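G protein alpha subunit (Entamoeba histolytica, PDB 4FID) binds guanine nucleotides and probably hydrolyses GTP as a G-protein alpha subunit, thereby probably relaying transmembrane signals. Local coordinates at residues 141-146 with 308-313; 154-159 with 317-322. All blocks are in the same frame, centred on the assembly; numbering follows the deposited sequence.

Contact 1: 141-146 with 308-313. With GDP (guanosine-5'-diphosphate), chain C.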
loop_
_atom_site.group_PDB
_atom_site.type_symbol
_atom_site.label_atom_id
_atom_site.label_comp_id
_atom_site.label_asym_id
_atom_site.label_seq_id
_atom_site.Cartn_x
_atom_site.Cartn_y
_atom_site.Cartn_z
ATOM N N LEU A 141 9.147 -8.639 -2.619
ATOM C CA LEU A 141 7.845 -8.560 -3.278
ATOM C C LEU A 141 6.852 -7.731 -2.466
ATOM O O LEU A 141 5.980 -7.069 -3.046
ATOM C CB LEU A 141 7.257 -9.951 -3.524
ATOM C CG LEU A 141 7.432 -10.657 -4.870
ATOM C CD1 LEU A 141 8.885 -10.620 -5.351
ATOM C CD2 LEU A 141 6.907 -12.111 -4.786
ATOM N N ILE A 142 6.969 -7.788 -1.134
ATOM C CA ILE A 142 6.126 -6.992 -0.255
ATOM C C ILE A 142 6.369 -5.509 -0.491
ATOM O O ILE A 142 5.424 -4.716 -0.559
ATOM C CB ILE A 142 6.403 -7.279 1.246
ATOM C CG1 ILE A 142 5.889 -8.669 1.655
ATOM C CG2 ILE A 142 5.833 -6.137 2.145
ATOM C CD1 ILE A 142 4.436 -8.857 1.392
ATOM N N HIS A 143 7.641 -5.139 -0.635
ATOM C CA HIS A 143 8.012 -3.725 -0.697
ATOM C C HIS A 143 8.016 -3.138 -2.093
ATOM O O HIS A 143 8.021 -1.918 -2.259
ATOM C CB HIS A 143 9.383 -3.494 -0.071
ATOM C CG HIS A 143 9.378 -3.576 1.413
ATOM N ND1 HIS A 143 9.558 -4.764 2.094
ATOM C CD2 HIS A 143 9.221 -2.619 2.354
ATOM C CE1 HIS A 143 9.508 -4.532 3.396
ATOM N NE2 HIS A 143 9.308 -3.239 3.578
ATOM N N ASN A 144 8.032 -3.986 -3.102
ATOM C CA ASN A 144 8.128 -3.448 -4.444
ATOM C C ASN A 144 6.796 -2.997 -4.998
ATOM O O ASN A 144 5.755 -3.583 -4.722
ATOM C CB ASN A 144 8.787 -4.416 -5.402
ATOM C CG ASN A 144 9.221 -3.736 -6.674
ATOM O OD1 ASN A 144 9.942 -2.741 -6.616
ATOM N ND2 ASN A 144 8.776 -4.252 -7.836
ATOM N N ARG A 145 6.844 -1.944 -5.798
ATOM C CA ARG A 145 5.653 -1.434 -6.444
ATOM C C ARG A 145 5.298 -2.262 -7.683
ATOM O O ARG A 145 6.120 -2.419 -8.588
ATOM C CB ARG A 145 5.868 0.040 -6.796
ATOM C CG ARG A 145 6.506 0.823 -5.649
ATOM C CD ARG A 145 5.983 2.250 -5.565
ATOM N NE ARG A 145 4.981 2.452 -4.517
ATOM C CZ ARG A 145 4.239 3.551 -4.403
ATOM N NH1 ARG A 145 4.383 4.541 -5.276
ATOM N NH2 ARG A 145 3.343 3.661 -3.427
ATOM N N THR A 146 4.088 -2.817 -7.704
ATOM C CA THR A 146 3.553 -3.422 -8.928
ATOM C C THR A 146 2.139 -2.932 -9.209
ATOM O O THR A 146 1.402 -2.578 -8.287
ATOM C CB THR A 146 3.536 -4.974 -8.893
ATOM O OG1 THR A 146 2.908 -5.422 -7.686
ATOM C CG2 THR A 146 4.941 -5.536 -8.982
ATOM N N ASN A 308 -0.257 -1.405 8.876
ATOM C CA ASN A 308 1.005 -1.214 8.191
ATOM C C ASN A 308 1.288 -2.484 7.377
ATOM O O ASN A 308 1.877 -3.450 7.866
ATOM C CB ASN A 308 2.119 -0.849 9.181
ATOM C CG ASN A 308 3.498 -0.780 8.521
ATOM O OD1 ASN A 308 3.625 -0.846 7.287
ATOM N ND2 ASN A 308 4.547 -0.649 9.346
ATOM N N ALA A 309 0.816 -2.465 6.132
ATOM C CA ALA A 309 0.871 -3.608 5.219
ATOM C C ALA A 309 2.273 -4.201 4.937
ATOM O O ALA A 309 2.392 -5.350 4.518
ATOM C CB ALA A 309 0.171 -3.252 3.904
ATOM N N THR A 310 3.328 -3.426 5.139
ATOM C CA THR A 310 4.674 -3.936 4.913
ATOM C C THR A 310 5.231 -4.615 6.162
ATOM O O THR A 310 6.394 -4.999 6.188
ATOM C CB THR A 310 5.638 -2.825 4.488
ATOM O OG1 THR A 310 5.683 -1.829 5.513
ATOM C CG2 THR A 310 5.171 -2.194 3.198
ATOM N N ASP A 311 4.383 -4.774 7.176
ATOM C CA ASP A 311 4.750 -5.391 8.450
ATOM C C ASP A 311 3.944 -6.676 8.693
ATOM O O ASP A 311 2.805 -6.626 9.170
ATOM C CB ASP A 311 4.510 -4.386 9.577
ATOM C CG ASP A 311 4.800 -4.953 10.955
ATOM O OD1 ASP A 311 4.899 -6.194 11.093
ATOM O OD2 ASP A 311 4.920 -4.142 11.900
ATOM N N GLY A 312 4.545 -7.816 8.359
ATOM C CA GLY A 312 3.866 -9.099 8.376
ATOM C C GLY A 312 3.217 -9.375 9.704
ATOM O O GLY A 312 2.072 -9.820 9.784
ATOM N N SER A 313 3.966 -9.088 10.753
ATOM C CA SER A 313 3.489 -9.219 12.114
ATOM C C SER A 313 2.202 -8.421 12.370
ATOM O O SER A 313 1.248 -8.949 12.936
ATOM C CB SER A 313 4.588 -8.780 13.075
ATOM O OG SER A 313 4.316 -9.243 14.375
HETATM P PB GDP C . -2.691 -1.402 -5.071
HETATM O O1B GDP C . -2.236 -2.481 -6.022
HETATM O O2B GDP C . -3.218 -0.232 -5.868
HETATM O O3B GDP C . -3.793 -1.984 -4.221
HETATM O O3A GDP C . -1.484 -0.863 -4.120
HETATM P PA GDP C . -0.056 -1.621 -3.916
HETATM O O1A GDP C . -0.186 -2.814 -2.993
HETATM O O2A GDP C . 0.542 -2.045 -5.245
HETATM O "O5'" GDP C . 0.891 -0.482 -3.261
HETATM C "C5'" GDP C . 2.107 -0.098 -3.912
HETATM C "C4'" GDP C . 3.205 0.317 -2.921
HETATM O "O4'" GDP C . 2.681 0.690 -1.639
HETATM C "C3'" GDP C . 4.233 -0.791 -2.685
HETATM O "O3'" GDP C . 5.554 -0.299 -2.990
HETATM C "C2'" GDP C . 4.090 -1.150 -1.212
HETATM O "O2'" GDP C . 5.349 -1.549 -0.639
HETATM C "C1'" GDP C . 3.505 0.131 -0.611
HETATM N N9 GDP C . 2.751 -0.104 0.656
HETATM C C8 GDP C . 1.559 -0.720 0.818
HETATM N N7 GDP C . 1.188 -0.739 2.128
HETATM C C5 GDP C . 2.154 -0.120 2.832
HETATM C C6 GDP C . 2.416 0.210 4.257
HETATM O O6 GDP C . 1.608 -0.102 5.151
HETATM N N1 GDP C . 3.549 0.849 4.568
HETATM C C2 GDP C . 4.444 1.214 3.629
HETATM N N2 GDP C . 5.560 1.870 4.018
HETATM N N3 GDP C . 4.277 0.951 2.306
HETATM C C4 GDP C . 3.176 0.300 1.858
#
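Ile-142, near the C-terminal end of helix 138-143, comes closest to Thr-310 in the turn leading into helix 312-332, their CA atoms 6.2 Å apart, and no hydrogen bond joins the two backbones. The direct touch is apolar. Ile-142 points its CG2 branch at the turn, where it meets CA of Thr-310 at 3.7 Å. The imidazole of His-143 crosses the threonine side chain at about a right angle, NE2 lying nearest CB. Its ND1 is bonded to the Glu-139 carbonyl, and the ring stacks on that of Tyr-121, two restraints that should limit its rotation.

Thr-310 divides its branches between two tasks. With OG1 set between the backbone N and the carbonyl carbon (chi1 59°), the hydroxyl bonds OD1 of Asn-308 at 2.9 Å, while CG2 packs against the purine, 3.4 Å from N3 of GDP. The type I turn from Asn-308 to Asp-311 also directs the amide N of Ala-309 to O6 of the guanine, a short but bent and therefore weak bond; the same N also meets OD1 of Asn-236. At the sugar, the bent chain of Arg-145 brings NE within 3.2 Å of GDP O3', its guanidinium edge facing O4' in plane, although the residue is poorly ordered.

This is the guanine-recognition turn of G-alpha proteins, the TCAT motif, with Asn-308 at the position usually held by cysteine. It meets the end of helix 138-143, from which the linker returning from the helical domain runs on toward Thr-148, a predicted magnesium ligand. The chemistry implies an interface completed by its ligand: the two segments share a modest apolar touch, and the nucleotide adds the polar bonds, base on one segment and ribose on the other.

Contact 2: 154-159 with 317-322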
loop_
_atom_site.group_PDB
_atom_site.type_symbol
_atom_site.label_atom_id
_atom_site.label_comp_id
_atom_site.label_asym_id
_atom_site.label_seq_id
_atom_site.Cartn_x
_atom_site.Cartn_y
_atom_site.Cartn_z
ATOM N N TYR A 154 -7.304 -16.089 -4.447
ATOM C CA TYR A 154 -6.663 -17.265 -3.860
ATOM C C TYR A 154 -7.227 -17.693 -2.522
ATOM O O TYR A 154 -8.032 -16.993 -1.909
ATOM C CB TYR A 154 -5.132 -17.194 -3.804
ATOM C CG TYR A 154 -4.522 -15.843 -3.529
ATOM C CD1 TYR A 154 -4.493 -15.311 -2.247
ATOM C CD2 TYR A 154 -3.915 -15.123 -4.555
ATOM C CE1 TYR A 154 -3.904 -14.084 -2.006
ATOM C CE2 TYR A 154 -3.328 -13.903 -4.326
ATOM C CZ TYR A 154 -3.325 -13.387 -3.059
ATOM O OH TYR A 154 -2.734 -12.165 -2.861
ATOM N N ASP A 155 -6.804 -18.876 -2.098
ATOM C CA ASP A 155 -7.276 -19.465 -0.864
ATOM C C ASP A 155 -6.146 -19.521 0.146
ATOM O O ASP A 155 -4.991 -19.747 -0.214
ATOM C CB ASP A 155 -7.808 -20.870 -1.131
ATOM C CG ASP A 155 -8.803 -20.900 -2.263
ATOM O OD1 ASP A 155 -9.975 -20.500 -2.064
ATOM O OD2 ASP A 155 -8.406 -21.300 -3.367
ATOM N N PHE A 156 -6.492 -19.276 1.404
ATOM C CA PHE A 156 -5.614 -19.577 2.521
ATOM C C PHE A 156 -6.422 -20.267 3.627
ATOM O O PHE A 156 -7.609 -20.559 3.452
ATOM C CB PHE A 156 -4.906 -18.318 3.031
ATOM C CG PHE A 156 -5.806 -17.133 3.193
ATOM C CD1 PHE A 156 -6.183 -16.378 2.099
ATOM C CD2 PHE A 156 -6.265 -16.760 4.446
ATOM C CE1 PHE A 156 -7.023 -15.280 2.253
ATOM C CE2 PHE A 156 -7.099 -15.661 4.604
ATOM C CZ PHE A 156 -7.477 -14.922 3.509
ATOM N N VAL A 157 -5.757 -20.559 4.742
ATOM C CA VAL A 157 -6.404 -21.119 5.922
ATOM C C VAL A 157 -5.933 -20.286 7.101
ATOM O O VAL A 157 -4.793 -19.844 7.124
ATOM C CB VAL A 157 -6.004 -22.599 6.156
ATOM C CG1 VAL A 157 -6.281 -23.010 7.592
ATOM C CG2 VAL A 157 -6.734 -23.527 5.193
ATOM N N VAL A 158 -6.806 -20.037 8.064
ATOM C CA VAL A 158 -6.373 -19.391 9.296
ATOM C C VAL A 158 -6.990 -20.082 10.515
ATOM O O VAL A 158 -8.214 -20.127 10.669
ATOM C CB VAL A 158 -6.607 -17.848 9.293
ATOM C CG1 VAL A 158 -7.965 -17.497 8.733
ATOM C CG2 VAL A 158 -6.422 -17.260 10.692
ATOM N N LYS A 159 -6.120 -20.644 11.355
ATOM C CA LYS A 159 -6.542 -21.404 12.522
ATOM C C LYS A 159 -7.545 -22.487 12.118
ATOM O O LYS A 159 -8.587 -22.665 12.753
ATOM C CB LYS A 159 -7.120 -20.469 13.588
ATOM C CG LYS A 159 -7.299 -21.106 14.962
ATOM C CD LYS A 159 -7.680 -20.067 16.019
ATOM C CE LYS A 159 -8.158 -20.728 17.314
ATOM N NZ LYS A 159 -7.134 -21.643 17.883
ATOM N N ARG A 317 -1.624 -10.098 13.122
ATOM C CA ARG A 317 -2.402 -9.758 14.304
ATOM C C ARG A 317 -3.747 -9.151 13.904
ATOM O O ARG A 317 -4.788 -9.521 14.446
ATOM C CB ARG A 317 -1.593 -8.839 15.225
ATOM C CG ARG A 317 -2.349 -8.230 16.377
ATOM C CD ARG A 317 -1.504 -7.175 17.080
ATOM N NE ARG A 317 -0.961 -6.174 16.154
ATOM C CZ ARG A 317 -0.199 -5.134 16.509
ATOM N NH1 ARG A 317 0.127 -4.929 17.786
ATOM N NH2 ARG A 317 0.248 -4.288 15.590
ATOM N N VAL A 318 -3.728 -8.255 12.922
ATOM C CA VAL A 318 -4.941 -7.561 12.503
ATOM C C VAL A 318 -5.960 -8.429 11.754
ATOM O O VAL A 318 -7.166 -8.326 11.980
ATOM C CB VAL A 318 -4.623 -6.324 11.666
ATOM C CG1 VAL A 318 -5.896 -5.754 11.087
ATOM C CG2 VAL A 318 -3.927 -5.302 12.524
ATOM N N PHE A 319 -5.494 -9.291 10.865
ATOM C CA PHE A 319 -6.447 -10.129 10.164
ATOM C C PHE A 319 -7.130 -11.122 11.113
ATOM O O PHE A 319 -8.260 -11.563 10.874
ATOM C CB PHE A 319 -5.809 -10.844 8.982
ATOM C CG PHE A 319 -6.803 -11.537 8.132
ATOM C CD1 PHE A 319 -7.620 -10.815 7.282
ATOM C CD2 PHE A 319 -6.975 -12.903 8.224
ATOM C CE1 PHE A 319 -8.575 -11.447 6.510
ATOM C CE2 PHE A 319 -7.928 -13.540 7.451
ATOM C CZ PHE A 319 -8.731 -12.807 6.593
HETATM N N MSE A 320 -6.428 -11.442 12.198
HETATM C CA MSE A 320 -6.917 -12.315 13.266
HETATM C C MSE A 320 -8.150 -11.749 13.976
HETATM O O MSE A 320 -9.180 -12.415 14.083
HETATM C CB MSE A 320 -5.807 -12.540 14.285
HETATM C CG MSE A 320 -5.712 -13.963 14.765
HETATM SE SE MSE A 320 -4.748 -15.117 13.518
HETATM C CE MSE A 320 -2.967 -14.360 13.752
ATOM N N LEU A 321 -8.035 -10.520 14.468
ATOM C CA LEU A 321 -9.193 -9.800 14.961
ATOM C C LEU A 321 -10.308 -9.864 13.931
ATOM O O LEU A 321 -11.465 -10.127 14.265
ATOM C CB LEU A 321 -8.822 -8.339 15.227
ATOM C CG LEU A 321 -7.703 -8.218 16.271
ATOM C CD1 LEU A 321 -7.185 -6.784 16.418
ATOM C CD2 LEU A 321 -8.177 -8.781 17.599
ATOM N N ALA A 322 -9.953 -9.638 12.672
ATOM C CA ALA A 322 -10.932 -9.643 11.591
ATOM C C ALA A 322 -11.700 -10.962 11.464
ATOM O O ALA A 322 -12.909 -10.959 11.220
ATOM C CB ALA A 322 -10.280 -9.274 10.273
#
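Phe-319 projects from helix 312-332 toward the strand 152-157, and its ring is the main bump of this contact. Phe-156 comes to meet it from the opposite direction. The two rings touch near their outer corners, with CE2 of Phe-156 3.6 Å from CE2 of Phe-319, and their planes are inclined at 68°. CE2 and CZ of Phe-319 come up at the edge of the Phe-156 ring, near its plane, the pair as a whole being oblique. The anti placement of CG relative to the backbone N (chi1 -171°) carries the Phe-319 ring across to the strand.

Val-158 fills the shallow notch between Phe-319 and its helical neighbour. Its fork is divided: CG1 approaches the edge of the Phe-319 ring, whereas CG2 rests against SE of selenomethionine Met-320 at 3.9 Å. Met-320 is poorly ordered, so that outer side of the notch is less sharply defined. Phe-29 touches both Val-158 and Phe-319, Leu-25 of helix 18-28 adds to the surround of Phe-319, and Phe-163 meets the Phe-156 ring at nearly parallel planes.

Aromatic packing of the C-terminal helix against the second strand and the first helix is a hallmark of the Ras-like domain of G-alpha subunits.

Helix 312-332 and the turn just before it serve both contacts. At its N-terminal approach, contact 1 is partly buried, its centre about 7 Å from that of the chain; further along the helix, contact 2 is buried, yet its centre sits about 18 Å from that of the chain, on strand 152-157, at one edge of the sheet. The partner segments also follow one another, helix 138-143 leading into that strand. Both touch through apolar groups, but around contact 1 polar atoms also reach a bound nucleotide, whereas contact 2 has no such ligand. In G-alpha relatives, movement of this helix couples the receptor to the guanine site, and the same continuity is present here.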